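Local atomic coordinates of putative isochorismatase (Bordetella bronchiseptica, PDB entry 3UAO), a protein that catalyses the hydrolysis of maleamate to maleate and ammonia in the bacterial degradation of nicotinate, as a member of the isochorismatase-like hydrolase family. Residues Val159-Val164 with Gly184-Val189; Ser176-Met181 with Gln211-Val216; Tyr45-Val50 with Thr76-Ala81. All coordinates share one frame; numbering follows the deposited sequence.

Interaction 1 of 3, residues Val159-Val164 with Gly184-Val189; sequences VQTLLV and GFRPLV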
loop_
_atom_site.group_PDB
_atom_site.type_symbol
_atom_site.label_atom_id
_atom_site.label_comp_id
_atom_site.label_asym_id
_atom_site.label_seq_id
_atom_site.Cartn_x
_atom_site.Cartn_y
_atom_site.Cartn_z
ATOM N N VAL A 159 -1.413 -12.964 -12.767
ATOM C CA VAL A 159 -0.221 -13.772 -12.484
ATOM C C VAL A 159 -0.284 -14.487 -11.148
ATOM O O VAL A 159 -0.511 -13.858 -10.110
ATOM C CB VAL A 159 1.072 -12.927 -12.583
ATOM C CG1 VAL A 159 2.270 -13.665 -11.960
ATOM C CG2 VAL A 159 1.335 -12.563 -14.059
ATOM N N GLN A 160 -0.075 -15.799 -11.166
ATOM C CA GLN A 160 -0.183 -16.627 -9.946
ATOM C C GLN A 160 1.169 -16.864 -9.315
ATOM O O GLN A 160 1.293 -16.819 -8.110
ATOM C CB GLN A 160 -0.832 -17.983 -10.262
ATOM C CG GLN A 160 -2.327 -17.899 -10.578
ATOM C CD GLN A 160 -3.122 -17.611 -9.351
ATOM O OE1 GLN A 160 -3.333 -16.460 -8.993
ATOM N NE2 GLN A 160 -3.546 -18.663 -8.664
ATOM N N THR A 161 2.161 -17.149 -10.150
ATOM C CA THR A 161 3.530 -17.423 -9.755
ATOM C C THR A 161 4.534 -16.469 -10.459
ATOM O O THR A 161 4.514 -16.291 -11.678
ATOM C CB THR A 161 3.902 -18.867 -10.129
ATOM O OG1 THR A 161 3.029 -19.799 -9.464
ATOM C CG2 THR A 161 5.361 -19.173 -9.788
ATOM N N LEU A 162 5.435 -15.892 -9.690
ATOM C CA LEU A 162 6.397 -14.938 -10.176
ATOM C C LEU A 162 7.828 -15.430 -9.977
ATOM O O LEU A 162 8.275 -15.652 -8.867
ATOM C CB LEU A 162 6.193 -13.621 -9.393
ATOM C CG LEU A 162 7.069 -12.415 -9.738
ATOM C CD1 LEU A 162 6.741 -11.997 -11.192
ATOM C CD2 LEU A 162 6.910 -11.272 -8.743
ATOM N N LEU A 163 8.568 -15.587 -11.060
ATOM C CA LEU A 163 9.969 -15.951 -10.963
ATOM C C LEU A 163 10.733 -14.663 -10.631
ATOM O O LEU A 163 10.447 -13.607 -11.184
ATOM C CB LEU A 163 10.456 -16.572 -12.273
ATOM C CG LEU A 163 10.030 -18.040 -12.585
ATOM C CD1 LEU A 163 8.522 -18.187 -12.879
ATOM C CD2 LEU A 163 10.850 -18.606 -13.727
ATOM N N VAL A 164 11.666 -14.739 -9.690
ATOM C CA VAL A 164 12.493 -13.587 -9.338
ATOM C C VAL A 164 13.980 -13.815 -9.599
ATOM O O VAL A 164 14.543 -14.840 -9.249
ATOM C CB VAL A 164 12.313 -13.165 -7.843
ATOM C CG1 VAL A 164 13.200 -11.956 -7.534
ATOM C CG2 VAL A 164 10.870 -12.819 -7.578
ATOM N N GLY A 184 0.133 -11.840 -2.544
ATOM C CA GLY A 184 -0.640 -12.920 -3.135
ATOM C C GLY A 184 -0.048 -13.728 -4.276
ATOM O O GLY A 184 -0.753 -14.544 -4.869
ATOM N N PHE A 185 1.242 -13.549 -4.577
ATOM C CA PHE A 185 1.919 -14.297 -5.663
ATOM C C PHE A 185 2.844 -15.394 -5.112
ATOM O O PHE A 185 3.479 -15.239 -4.090
ATOM C CB PHE A 185 2.684 -13.330 -6.592
ATOM C CG PHE A 185 1.862 -12.121 -7.004
ATOM C CD1 PHE A 185 0.872 -12.225 -7.953
ATOM C CD2 PHE A 185 2.056 -10.913 -6.413
ATOM C CE1 PHE A 185 0.065 -11.154 -8.311
ATOM C CE2 PHE A 185 1.276 -9.808 -6.788
ATOM C CZ PHE A 185 0.272 -9.944 -7.742
ATOM N N ARG A 186 2.957 -16.509 -5.811
ATOM C CA ARG A 186 3.873 -17.580 -5.379
ATOM C C ARG A 186 5.217 -17.164 -5.918
ATOM O O ARG A 186 5.368 -17.126 -7.153
ATOM C CB ARG A 186 3.439 -18.919 -5.966
ATOM C CG ARG A 186 2.078 -19.371 -5.425
ATOM C CD ARG A 186 1.357 -20.325 -6.350
ATOM N NE ARG A 186 0.027 -20.621 -5.849
ATOM C CZ ARG A 186 -0.332 -21.748 -5.239
ATOM N NH1 ARG A 186 0.508 -22.755 -5.052
ATOM N NH2 ARG A 186 -1.573 -21.886 -4.824
ATOM N N PRO A 187 6.174 -16.787 -5.030
ATOM C CA PRO A 187 7.483 -16.458 -5.563
ATOM C C PRO A 187 8.302 -17.713 -5.858
ATOM O O PRO A 187 8.283 -18.680 -5.078
ATOM C CB PRO A 187 8.159 -15.625 -4.434
ATOM C CG PRO A 187 7.073 -15.483 -3.306
ATOM C CD PRO A 187 6.132 -16.637 -3.561
ATOM N N LEU A 188 9.009 -17.688 -6.995
ATOM C CA LEU A 188 9.963 -18.716 -7.375
ATOM C C LEU A 188 11.325 -18.022 -7.500
ATOM O O LEU A 188 11.624 -17.369 -8.510
ATOM C CB LEU A 188 9.551 -19.338 -8.714
ATOM C CG LEU A 188 10.059 -20.741 -9.068
ATOM C CD1 LEU A 188 9.466 -21.195 -10.397
ATOM C CD2 LEU A 188 11.584 -20.849 -9.060
ATOM N N VAL A 189 12.148 -18.151 -6.463
ATOM C CA VAL A 189 13.465 -17.530 -6.462
ATOM C C VAL A 189 14.472 -18.379 -7.252
ATOM O O VAL A 189 14.789 -19.505 -6.893
ATOM C CB VAL A 189 13.959 -17.249 -5.049
ATOM C CG1 VAL A 189 15.332 -16.568 -5.095
ATOM C CG2 VAL A 189 12.927 -16.355 -4.331
HETATM O O HOH W 1 -0.599 -16.668 -6.256
#
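The carbonyl oxygen of Q160 is gripped twice: R186 N donates to Q160 O at 2.9 Å, nearly straight and in the carbonyl plane, and water 1 donates to the same oxygen and also to G184 O, tying the two segments together where they enter the sheet. G184 ends the helix before it in a Schellman motif, so the water links a helix terminus to a strand start. From here strands 161-167 and 186-195 run as parallel neighbours in the Rossmann-like sheet, the helix 174-182 making the beta-alpha-beta crossover between them. L162 sits between R186 and L188, donating from N to R186 O (2.8 Å) and accepting from L188 N; V164 N then donates to L188 O. CA-H...O contacts, such as T161 CA to R186 O at 3.2 Å, fill in between. On one face T161 OG1 lies 3.6 Å from R186 CD, where the arginine chain, extended from CG to NE, passes it; the polar ends are held from outside the two segments, T161 OG1 bonding K42 O and R186 NH1 bonding P40 O. Further along that face L163 and L188 lie side by side, pointing the same way. The F185 ring turns an edge to segment 159-164, CD1 of F185 standing 3.0 Å from V159 O, near the ring plane.

Interaction 2 of 3, residues Ser176-Met181 with Gln211-Val216; sequences SVVDAM and QKYAAV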
loop_
_atom_site.group_PDB
_atom_site.type_symbol
_atom_site.label_atom_id
_atom_site.label_comp_id
_atom_site.label_asym_id
_atom_site.label_seq_id
_atom_site.Cartn_x
_atom_site.Cartn_y
_atom_site.Cartn_z
ATOM N N SER A 176 11.804 -7.806 -2.190
ATOM C CA SER A 176 10.857 -7.992 -3.242
ATOM C C SER A 176 10.124 -9.358 -3.180
ATOM O O SER A 176 8.967 -9.468 -3.614
ATOM C CB SER A 176 11.574 -7.862 -4.582
ATOM O OG SER A 176 12.069 -6.569 -4.782
ATOM N N VAL A 177 10.807 -10.383 -2.693
ATOM C CA VAL A 177 10.235 -11.717 -2.600
ATOM C C VAL A 177 9.212 -11.831 -1.464
ATOM O O VAL A 177 8.121 -12.375 -1.624
ATOM C CB VAL A 177 11.375 -12.737 -2.434
ATOM C CG1 VAL A 177 10.900 -14.022 -1.705
ATOM C CG2 VAL A 177 12.022 -13.029 -3.802
ATOM N N VAL A 178 9.571 -11.305 -0.305
ATOM C CA VAL A 178 8.661 -11.231 0.811
ATOM C C VAL A 178 7.434 -10.404 0.417
ATOM O O VAL A 178 6.317 -10.742 0.783
ATOM C CB VAL A 178 9.363 -10.610 2.025
ATOM C CG1 VAL A 178 8.342 -10.203 3.116
ATOM C CG2 VAL A 178 10.416 -11.598 2.577
ATOM N N ASP A 179 7.634 -9.329 -0.345
ATOM C CA ASP A 179 6.461 -8.527 -0.779
ATOM C C ASP A 179 5.530 -9.267 -1.702
ATOM O O ASP A 179 4.264 -9.138 -1.596
ATOM C CB ASP A 179 6.860 -7.184 -1.407
ATOM C CG ASP A 179 6.989 -6.038 -0.349
ATOM O OD1 ASP A 179 6.455 -6.171 0.766
ATOM O OD2 ASP A 179 7.577 -4.976 -0.660
ATOM N N ALA A 180 6.146 -10.040 -2.601
ATOM C CA ALA A 180 5.439 -10.744 -3.643
ATOM C C ALA A 180 4.552 -11.736 -2.989
ATOM O O ALA A 180 3.390 -11.892 -3.309
ATOM C CB ALA A 180 6.435 -11.437 -4.563
ATOM N N MET A 181 5.133 -12.427 -2.041
ATOM C CA MET A 181 4.408 -13.387 -1.226
ATOM C C MET A 181 3.242 -12.669 -0.544
ATOM O O MET A 181 2.083 -13.068 -0.649
ATOM C CB MET A 181 5.321 -13.986 -0.152
ATOM C CG MET A 181 4.623 -15.105 0.552
ATOM S SD MET A 181 5.403 -15.472 2.104
ATOM C CE MET A 181 4.925 -14.030 3.056
ATOM N N GLN A 211 12.808 -21.120 3.595
ATOM C CA GLN A 211 12.199 -21.662 4.795
ATOM C C GLN A 211 10.821 -21.109 4.958
ATOM O O GLN A 211 9.970 -21.753 5.517
ATOM C CB GLN A 211 13.059 -21.341 5.979
ATOM C CG GLN A 211 13.244 -22.417 6.993
ATOM C CD GLN A 211 13.768 -23.754 6.489
ATOM O OE1 GLN A 211 14.777 -23.829 5.790
ATOM N NE2 GLN A 211 13.084 -24.831 6.878
ATOM N N LYS A 212 10.575 -19.928 4.396
ATOM C CA LYS A 212 9.441 -19.097 4.776
ATOM C C LYS A 212 8.627 -18.433 3.646
ATOM O O LYS A 212 7.456 -18.107 3.836
ATOM C CB LYS A 212 9.981 -17.992 5.682
ATOM C CG LYS A 212 10.494 -18.440 7.071
ATOM C CD LYS A 212 11.321 -17.317 7.712
ATOM C CE LYS A 212 11.885 -17.682 9.080
ATOM N NZ LYS A 212 12.656 -16.573 9.702
ATOM N N TYR A 213 9.220 -18.195 2.497
ATOM C CA TYR A 213 8.701 -17.182 1.593
ATOM C C TYR A 213 8.577 -17.552 0.127
ATOM O O TYR A 213 7.895 -16.837 -0.615
ATOM C CB TYR A 213 9.595 -15.956 1.644
ATOM C CG TYR A 213 9.748 -15.330 2.992
ATOM C CD1 TYR A 213 8.654 -15.118 3.802
ATOM C CD2 TYR A 213 10.974 -14.919 3.437
ATOM C CE1 TYR A 213 8.796 -14.559 5.038
ATOM C CE2 TYR A 213 11.116 -14.342 4.668
ATOM C CZ TYR A 213 10.025 -14.149 5.467
ATOM O OH TYR A 213 10.146 -13.552 6.726
ATOM N N ALA A 214 9.243 -18.611 -0.320
ATOM C CA ALA A 214 9.318 -18.874 -1.772
ATOM C C ALA A 214 9.645 -20.307 -2.088
ATOM O O ALA A 214 10.187 -21.036 -1.266
ATOM C CB ALA A 214 10.342 -17.969 -2.435
ATOM N N ALA A 215 9.278 -20.709 -3.290
ATOM C CA ALA A 215 9.919 -21.878 -3.914
ATOM C C ALA A 215 11.273 -21.369 -4.442
ATOM O O ALA A 215 11.375 -20.276 -4.996
ATOM C CB ALA A 215 9.051 -22.462 -5.038
ATOM N N VAL A 216 12.306 -22.171 -4.207
ATOM C CA VAL A 216 13.711 -21.825 -4.472
ATOM C C VAL A 216 14.389 -22.971 -5.246
ATOM O O VAL A 216 14.566 -24.066 -4.739
ATOM C CB VAL A 216 14.477 -21.558 -3.134
ATOM C CG1 VAL A 216 16.011 -21.415 -3.364
ATOM C CG2 VAL A 216 13.936 -20.341 -2.469
#
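Helix 174-182 faces the turn by which the chain leaves helix 199-212 and enters strand 215-217, and the backbones come closest at V178 and Y213, 6.0 Å between their CA atoms. No hydrogen bond crosses; Y213 carries the contact through its ring. V178 lays CG2 over one face in a CH-pi contact, 3.6 Å from the Y213 ring centroid and 17° off the ring normal. With CG1 anti to the backbone N (chi1 166°), it is the other methyl of V178 that is turned onto the ring. K212 CB lies over the centre of the opposite face, 3.5 Å above the plane of the Y213 ring, so the ring is sandwiched between two aliphatic groups. M181 comes to the edge instead: its chain runs out extended and bends at the last torsion (chi3 71°), bringing SD within 3.7 Å of Y213 CD1 in a Met-aromatic contact. One turn back along the helix, V177 CG1 touches both Y213 CB and A214 CB, at 4.1 Å from each. V177 packs on V189 and M181 on P187, seating the helix on strand 186-195; A214 of the turn rests on the same two residues. A neighbouring subunit reaches the same region: A214 O accepts a hydrogen bond from K108 NZ of that subunit, and Y213 packs on its G171. Across the two segments the chemistry is dispersion with a sulfur-aromatic component, and the tyrosine's orientation is probably set by the shapes packed on its faces and edge.

Interaction 3 of 3, residues Tyr45-Val50 with Thr76-Ala81; sequences YGLLIV and TVLAAA
Apolar contact accounts for the whole meeting of L47 and I49 with V77, L78 and A81; no hydrogen bond passes between strand 45-50 and helix 67-84. The short segments run roughly antiparallel, at 144°, with their axes 9.4 Å apart at closest approach.

The branched end of L47 does most of the touching, dividing its two methyls over the helix surface. CD1 of L47 meets V77 CG1 at 3.7 Å, whereas CD2 rests on both L78 and A81, 3.8 Å from L78 CA and 3.7 Å from A81 CB. Because L47 CG stands anti to the backbone N (chi1 169°), its methyls are carried out toward the helix, and the contact with L78 CA brings one of them against the helix backbone itself. A81, one turn on from V77, offers only its CB to the same methyl.

A second, lighter contact is made by I49, two residues further along the same face of the strand. Its CD1 reaches L78 CD1 at 4.0 Å, the two side chains crossing at about a right angle. L78 CD1 is also 4.0 Å from L47 CD2, so this one methyl lies against both strand residues.

Around this patch L78 and A81 also rest on V88 of the adjacent strand 87-93, L47 touches L163 of strand 161-167, and V77 meets H219 of helix 219-224. A helix laid antiparallel across the central strands of a parallel sheet, leading from strand 45-50 to strand 87-93, is the right-handed beta-alpha-beta arrangement of a Rossmann-like fold.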
loop_
_atom_site.group_PDB
_atom_site.type_symbol
_atom_site.label_atom_id
_atom_site.label_comp_id
_atom_site.label_asym_id
_atom_site.label_seq_id
_atom_site.Cartn_x
_atom_site.Cartn_y
_atom_site.Cartn_z
ATOM N N TYR A 45 2.458 -17.726 -15.246
ATOM C CA TYR A 45 3.746 -17.288 -14.699
ATOM C C TYR A 45 4.140 -15.891 -15.136
ATOM O O TYR A 45 3.677 -15.384 -16.146
ATOM C CB TYR A 45 4.868 -18.220 -15.107
ATOM C CG TYR A 45 4.626 -19.611 -14.666
ATOM C CD1 TYR A 45 4.813 -19.956 -13.363
ATOM C CD2 TYR A 45 4.184 -20.597 -15.573
ATOM C CE1 TYR A 45 4.571 -21.238 -12.942
ATOM C CE2 TYR A 45 3.928 -21.867 -15.164
ATOM C CZ TYR A 45 4.131 -22.185 -13.841
ATOM O OH TYR A 45 3.882 -23.443 -13.370
ATOM N N GLY A 46 5.029 -15.301 -14.354
ATOM C CA GLY A 46 5.625 -14.015 -14.631
ATOM C C GLY A 46 7.053 -14.017 -14.137
ATOM O O GLY A 46 7.509 -14.958 -13.445
ATOM N N LEU A 47 7.773 -12.969 -14.500
ATOM C CA LEU A 47 9.192 -12.860 -14.213
ATOM C C LEU A 47 9.468 -11.442 -13.760
ATOM O O LEU A 47 9.117 -10.481 -14.428
ATOM C CB LEU A 47 10.051 -13.201 -15.459
ATOM C CG LEU A 47 11.565 -12.907 -15.441
ATOM C CD1 LEU A 47 12.289 -13.784 -14.467
ATOM C CD2 LEU A 47 12.154 -13.069 -16.811
ATOM N N LEU A 48 10.114 -11.339 -12.614
ATOM C CA LEU A 48 10.625 -10.098 -12.102
ATOM C C LEU A 48 12.129 -10.161 -12.069
ATOM O O LEU A 48 12.670 -11.070 -11.434
ATOM C CB LEU A 48 10.165 -9.964 -10.653
ATOM C CG LEU A 48 10.594 -8.660 -10.026
ATOM C CD1 LEU A 48 10.069 -7.527 -10.869
ATOM C CD2 LEU A 48 10.067 -8.643 -8.632
ATOM N N ILE A 49 12.795 -9.214 -12.714
ATOM C CA ILE A 49 14.230 -9.082 -12.617
ATOM C C ILE A 49 14.524 -7.831 -11.793
ATOM O O ILE A 49 14.286 -6.706 -12.247
ATOM C CB ILE A 49 14.873 -8.953 -13.999
ATOM C CG1 ILE A 49 14.439 -10.099 -14.926
ATOM C CG2 ILE A 49 16.378 -8.941 -13.895
ATOM C CD1 ILE A 49 14.948 -9.948 -16.339
ATOM N N VAL A 50 15.041 -7.987 -10.584
ATOM C CA VAL A 50 15.180 -6.801 -9.730
ATOM C C VAL A 50 16.576 -6.172 -9.746
ATOM O O VAL A 50 17.545 -6.801 -9.404
ATOM C CB VAL A 50 14.532 -6.974 -8.270
ATOM C CG1 VAL A 50 13.782 -8.274 -8.138
ATOM C CG2 VAL A 50 15.490 -6.768 -7.184
ATOM N N THR A 76 18.887 -16.497 -20.030
ATOM C CA THR A 76 18.179 -17.691 -20.493
ATOM C C THR A 76 16.737 -17.697 -19.988
ATOM O O THR A 76 15.826 -18.167 -20.678
ATOM C CB THR A 76 18.886 -19.007 -20.044
ATOM O OG1 THR A 76 20.270 -18.946 -20.370
ATOM C CG2 THR A 76 18.276 -20.218 -20.732
ATOM N N VAL A 77 16.526 -17.136 -18.803
ATOM C CA VAL A 77 15.192 -17.050 -18.232
ATOM C C VAL A 77 14.317 -16.020 -18.920
ATOM O O VAL A 77 13.159 -16.310 -19.233
ATOM C CB VAL A 77 15.237 -16.779 -16.745
ATOM C CG1 VAL A 77 13.828 -16.624 -16.194
ATOM C CG2 VAL A 77 15.950 -17.929 -16.063
ATOM N N LEU A 78 14.881 -14.828 -19.144
ATOM C CA LEU A 78 14.235 -13.748 -19.861
ATOM C C LEU A 78 13.830 -14.191 -21.293
ATOM O O LEU A 78 12.674 -14.015 -21.709
ATOM C CB LEU A 78 15.178 -12.529 -19.895
ATOM C CG LEU A 78 14.658 -11.282 -20.594
ATOM C CD1 LEU A 78 13.349 -10.908 -19.929
ATOM C CD2 LEU A 78 15.644 -10.118 -20.582
ATOM N N ALA A 79 14.762 -14.785 -22.029
ATOM C CA ALA A 79 14.444 -15.328 -23.350
ATOM C C ALA A 79 13.327 -16.372 -23.225
ATOM O O ALA A 79 12.326 -16.313 -23.958
ATOM C CB ALA A 79 15.700 -15.913 -24.047
ATOM N N ALA A 80 13.449 -17.291 -22.277
ATOM C CA ALA A 80 12.415 -18.314 -22.118
ATOM C C ALA A 80 11.064 -17.681 -21.728
ATOM O O ALA A 80 10.009 -18.105 -22.210
ATOM C CB ALA A 80 12.850 -19.374 -21.110
ATOM N N ALA A 81 11.105 -16.659 -20.871
ATOM C CA ALA A 81 9.909 -15.864 -20.531
ATOM C C ALA A 81 9.279 -15.283 -21.797
ATOM O O ALA A 81 8.074 -15.359 -21.983
ATOM C CB ALA A 81 10.256 -14.749 -19.562
#

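How the interactions relate
All three contacts are buried and belong to one parallel sheet, but they hold it together differently. Interaction 1 works within the sheet through regular backbone bonds; interaction 3 packs a helix against the sheet, and interaction 2 packs a helix against the turn that enters strand 215-217, both by apolar side chains. Strand 186-195 joins interactions 1 and 2: P187 and V189 bond to A215, so strand 215-217 continues the sheet beyond 184-189. On its other side strand 161-167 bonds to strand 45-50, through L163 with G46 and L48, bringing in interaction 3. Interactions 1 and 2 also touch the same neighbouring subunit, whereas no other chain reaches the two segments of interaction 3.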